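Local coordinates for trafficking protein particle complex subunit 3 (Naegleria fowleri, PDB 6AQ3), which probably serves as a core subunit of the TRAPP vesicle-tethering complex in membrane traffic and carries a covalently bound palmitate in its hydrophobic interior, at residues A50-N53 with T54-K58; G149-R152 with G153-M157. All coordinates share one frame; numbering follows the deposited sequence. Where two conformers were deposited one is given.

Contact 1 (A50-N53 with T54-K58)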
loop_
_atom_site.group_PDB
_atom_site.type_symbol
_atom_site.label_atom_id
_atom_site.label_comp_id
_atom_site.label_asym_id
_atom_site.label_seq_id
_atom_site.Cartn_x
_atom_site.Cartn_y
_atom_site.Cartn_z
ATOM N N ALA C 50 -4.068 -16.573 13.545
ATOM C CA ALA C 50 -3.424 -17.470 12.602
ATOM C C ALA C 50 -4.021 -17.322 11.209
ATOM O O ALA C 50 -3.287 -17.232 10.219
ATOM C CB ALA C 50 -3.546 -18.909 13.101
ATOM N N ALA C 51 -5.344 -17.234 11.111
ATOM C CA ALA C 51 -5.956 -17.032 9.799
ATOM C C ALA C 51 -5.541 -15.694 9.207
ATOM O O ALA C 51 -5.456 -15.555 7.981
ATOM C CB ALA C 51 -7.471 -17.134 9.888
ATOM N N ILE C 52 -5.341 -14.685 10.054
ATOM C CA ILE C 52 -4.858 -13.397 9.563
ATOM C C ILE C 52 -3.477 -13.558 8.950
ATOM O O ILE C 52 -3.211 -13.082 7.840
ATOM C CB ILE C 52 -4.832 -12.358 10.693
ATOM C CG1 ILE C 52 -6.240 -12.020 11.136
ATOM C CG2 ILE C 52 -4.011 -11.110 10.252
ATOM C CD1 ILE C 52 -6.275 -11.059 12.292
ATOM N N ASN C 53 -2.567 -14.201 9.682
ATOM C CA ASN C 53 -1.244 -14.489 9.133
ATOM C C ASN C 53 -1.359 -15.162 7.764
ATOM O O ASN C 53 -0.735 -14.736 6.787
ATOM C CB ASN C 53 -0.452 -15.377 10.111
ATOM C CG ASN C 53 0.011 -14.599 11.342
ATOM O OD1 ASN C 53 -0.008 -13.355 11.343
ATOM N ND2 ASN C 53 0.494 -15.309 12.362
ATOM N N THR C 54 -2.207 -16.187 7.669
ATOM C CA THR C 54 -2.344 -16.945 6.427
ATOM C C THR C 54 -2.893 -16.095 5.286
ATOM O O THR C 54 -2.404 -16.186 4.154
ATOM C CB THR C 54 -3.221 -18.163 6.685
ATOM O OG1 THR C 54 -2.539 -19.008 7.621
ATOM C CG2 THR C 54 -3.521 -18.921 5.388
ATOM N N GLN C 55 -3.910 -15.272 5.546
ATOM C CA GLN C 55 -4.457 -14.438 4.480
ATOM C C GLN C 55 -3.465 -13.376 4.019
ATOM O O GLN C 55 -3.454 -13.004 2.838
ATOM C CB GLN C 55 -5.756 -13.793 4.944
ATOM C CG GLN C 55 -6.919 -14.738 4.862
ATOM C CD GLN C 55 -7.180 -15.159 3.433
ATOM O OE1 GLN C 55 -7.308 -14.308 2.542
ATOM N NE2 GLN C 55 -7.240 -16.472 3.197
ATOM N N LEU C 56 -2.638 -12.860 4.935
ATOM C CA LEU C 56 -1.623 -11.897 4.541
ATOM C C LEU C 56 -0.617 -12.556 3.608
ATOM O O LEU C 56 -0.181 -11.956 2.616
ATOM C CB LEU C 56 -0.937 -11.319 5.792
ATOM C CG LEU C 56 -1.792 -10.345 6.616
ATOM C CD1 LEU C 56 -1.119 -9.901 7.945
ATOM C CD2 LEU C 56 -2.120 -9.129 5.731
ATOM N N GLU C 57 -0.264 -13.811 3.899
ATOM C CA GLU C 57 0.654 -14.544 3.044
ATOM C C GLU C 57 0.055 -14.785 1.665
ATOM O O GLU C 57 0.740 -14.622 0.649
ATOM C CB GLU C 57 1.012 -15.871 3.701
ATOM C CG GLU C 57 2.276 -16.515 3.154
ATOM C CD GLU C 57 2.042 -17.290 1.863
ATOM O OE1 GLU C 57 0.862 -17.542 1.515
ATOM O OE2 GLU C 57 3.047 -17.638 1.196
ATOM N N LYS C 58 -1.225 -15.152 1.608
ATOM C CA LYS C 58 -1.870 -15.414 0.326
ATOM C C LYS C 58 -1.980 -14.146 -0.512
ATOM O O LYS C 58 -1.895 -14.207 -1.741
ATOM C CB LYS C 58 -3.239 -16.051 0.551
#
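T54 reaches back to A50 with both its backbone and its side chain. The amide T54 N bonds to A50 O at 3.0 Å, and the hydroxyl T54 OG1 reaches the same A50 O at 3.2 Å, from above the carbonyl plane, 39° out of it. Two donors thus grip one carbonyl. The torsion of T54 (chi1 -64°) sets OG1 beside its own backbone N and so over the preceding turn, which is how a threonine at an exposed helical position can return its hydroxyl to the main chain. On the buried face I52 and L56, one turn apart, lie side by side and point the same way, with I52 CG2 3.9 Å from L56 CD1. L56 CG also touches I52 O, at 3.3 Å, while L56 N bonds to that oxygen at 3.0 Å. E57 N continues the pattern with a bond to N53 O at 3.1 Å.

This is the first part of the amphipathic helix 49-75 of the TRAPP-component fold: branched aliphatic residues face helix 25-42, where M42 meets both I52 and L56, and small or polar ones line the outer side. Further out, the side-chain amide of N53 is held at both ends, OD1 by Y142 N and ND2 by R140 O, which fixes its rotation and ties the helix to the segment before helix 146-157. The carboxylate of E57 forms a salt bridge with R152.

Contact 2 (G149-R152 with G153-M157). With PLM (palmitic acid), chain N.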
loop_
_atom_site.group_PDB
_atom_site.type_symbol
_atom_site.label_atom_id
_atom_site.label_comp_id
_atom_site.label_asym_id
_atom_site.label_seq_id
_atom_site.Cartn_x
_atom_site.Cartn_y
_atom_site.Cartn_z
ATOM N N GLY C 149 4.643 -14.271 1.479
ATOM C CA GLY C 149 3.903 -14.670 0.292
ATOM C C GLY C 149 4.533 -14.150 -0.979
ATOM O O GLY C 149 4.592 -14.860 -1.992
ATOM N N VAL C 150 5.022 -12.906 -0.946
ATOM C CA VAL C 150 5.697 -12.346 -2.115
ATOM C C VAL C 150 6.883 -13.215 -2.514
ATOM O O VAL C 150 7.105 -13.484 -3.701
ATOM C CB VAL C 150 6.106 -10.887 -1.836
ATOM C CG1 VAL C 150 6.880 -10.292 -3.020
ATOM C CG2 VAL C 150 4.847 -10.064 -1.605
ATOM N N ILE C 151 7.645 -13.680 -1.519
ATOM C CA ILE C 151 8.808 -14.531 -1.756
ATOM C C ILE C 151 8.380 -15.854 -2.368
ATOM O O ILE C 151 8.957 -16.310 -3.366
ATOM C CB ILE C 151 9.585 -14.725 -0.441
ATOM C CG1 ILE C 151 10.289 -13.405 -0.062
ATOM C CG2 ILE C 151 10.528 -15.951 -0.506
ATOM C CD1 ILE C 151 10.972 -13.419 1.282
ATOM N N ARG C 152 7.349 -16.478 -1.790
ATOM C CA ARG C 152 6.883 -17.769 -2.287
ATOM C C ARG C 152 6.331 -17.661 -3.705
ATOM O O ARG C 152 6.615 -18.513 -4.557
ATOM C CB ARG C 152 5.818 -18.347 -1.354
ATOM C CG ARG C 152 5.192 -19.659 -1.878
ATOM C CD ARG C 152 4.331 -20.304 -0.800
ATOM N NE ARG C 152 3.091 -19.570 -0.561
ATOM C CZ ARG C 152 1.922 -19.890 -1.110
ATOM N NH1 ARG C 152 1.837 -20.926 -1.918
ATOM N NH2 ARG C 152 0.832 -19.186 -0.848
ATOM N N GLY C 153 5.522 -16.637 -3.972
ATOM C CA GLY C 153 4.949 -16.502 -5.295
ATOM C C GLY C 153 6.002 -16.145 -6.327
ATOM O O GLY C 153 5.997 -16.668 -7.446
ATOM N N ALA C 154 6.941 -15.274 -5.963
ATOM C CA ALA C 154 7.978 -14.924 -6.920
ATOM C C ALA C 154 8.820 -16.144 -7.287
ATOM O O ALA C 154 9.057 -16.415 -8.470
ATOM C CB ALA C 154 8.861 -13.809 -6.358
ATOM N N LEU C 155 9.252 -16.916 -6.284
ATOM C CA LEU C 155 10.160 -18.022 -6.573
ATOM C C LEU C 155 9.465 -19.124 -7.356
ATOM O O LEU C 155 10.116 -19.809 -8.158
ATOM C CB LEU C 155 10.761 -18.576 -5.282
ATOM C CG LEU C 155 11.725 -17.612 -4.570
ATOM C CD1 LEU C 155 12.361 -18.254 -3.337
ATOM C CD2 LEU C 155 12.794 -17.137 -5.521
ATOM N N GLU C 156 8.145 -19.275 -7.175
ATOM C CA GLU C 156 7.404 -20.246 -7.969
ATOM C C GLU C 156 7.531 -19.932 -9.446
ATOM O O GLU C 156 7.646 -20.839 -10.279
ATOM C CB GLU C 156 5.937 -20.259 -7.560
ATOM C CG GLU C 156 5.114 -21.321 -8.286
ATOM C CD GLU C 156 3.652 -21.329 -7.861
ATOM O OE1 GLU C 156 2.771 -21.214 -8.743
ATOM O OE2 GLU C 156 3.383 -21.457 -6.645
ATOM N N MET C 157 7.559 -18.648 -9.791
ATOM C CA MET C 157 7.684 -18.282 -11.192
ATOM C C MET C 157 9.044 -18.657 -11.777
ATOM O O MET C 157 9.149 -18.855 -12.993
ATOM C CB MET C 157 7.413 -16.787 -11.341
ATOM C CG MET C 157 5.980 -16.402 -10.964
ATOM S SD MET C 157 4.740 -17.357 -11.879
ATOM C CE MET C 157 4.251 -18.560 -10.640
HETATM C C1 PLM N . 15.916 -15.679 -8.963
HETATM O O2 PLM N . 15.944 -16.671 -8.180
HETATM C C2 PLM N . 15.547 -14.184 -8.444
HETATM C C3 PLM N . 14.905 -14.030 -7.049
HETATM C C4 PLM N . 13.458 -13.502 -7.069
HETATM C C5 PLM N . 13.234 -12.149 -6.342
HETATM C C6 PLM N . 11.814 -11.990 -5.743
HETATM C C7 PLM N . 11.520 -10.614 -5.096
HETATM C C8 PLM N . 10.963 -10.694 -3.651
HETATM C C9 PLM N . 10.440 -9.340 -3.115
HETATM C CA PLM N . 10.454 -9.199 -1.561
HETATM C CB PLM N . 9.868 -7.864 -1.038
HETATM C CC PLM N . 8.398 -7.966 -0.557
HETATM C CD PLM N . 7.632 -6.625 -0.611
HETATM C CE PLM N . 6.419 -6.526 0.350
HETATM C CF PLM N . 5.408 -5.428 -0.063
HETATM C CG PLM N . 4.449 -4.993 1.059
#
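A154 and V150, one turn apart, turn their methyl groups to the palmitate chain, and here the packing is close. A154 CB lies 3.5 Å from palmitate C6, and V150 CG1 is 3.7 Å from palmitate C9. V150 has CG1 anti to its backbone N (chi1 177°), a setting that brings this methyl alongside the acyl chain. Small and beta-branched residues suit such a wall, since they give a smooth apolar surface with little freedom to move. L155 adds a lighter touch nearer the carboxyl end of the lipid, its CD2 4.0 Å from palmitate C4. Its other methyl, CD1, is 4.1 Å from I151 CG2; the two side chains lie side by side and meet strand 160-168, I151 on C164 and L155 on V162. Along the backbone the bonding is regular: G153 N bonds to G149 O at 2.8 Å, nearly straight at 169°, and A154 N to V150 O at 2.9 Å. The two glycines put no side chain on their part of the helix surface.

On the partly exposed side R152 and E156, one turn apart and oppositely charged, make little contact with each other: R152 NH1 and E156 OE2 stay 5.0 Å apart. Both turn to helix 49-75 instead. R152 runs out extended, then bends at chi3 (72°), and its guanidinium makes a cation-pi contact with Y61, while E156 OE2 is hydrogen-bonded to Y61 OH. The more open end is at M157, whose N makes weak bonds to G153 O and A154 O. The apolar face of helix 146-157 thus forms part of the wall of the palmitate tunnel, a hallmark of the Bet3 (TRAPPC3) fold.

How the contacts relate
Contacts 1 and 2 are short stretches, each of rather more than two turns, of helices 49-75 and 146-157, with centres about 15 Å apart. They meet directly where E57 OE2 lies 2.6 Å from R152 NE, and the same carboxylate oxygen also packs on G149, consistent with the absence of a side chain there. Contact 1 is partly buried; its apolar face packs on helix 25-42 and nearby loops, and the side chain of L56 is about 9 Å from a bound palmitate. Contact 2 is mostly buried and has lipid among its apolar surroundings. Both send polar groups to other parts of the fold, but contact 1 in addition returns a threonine hydroxyl to its own backbone.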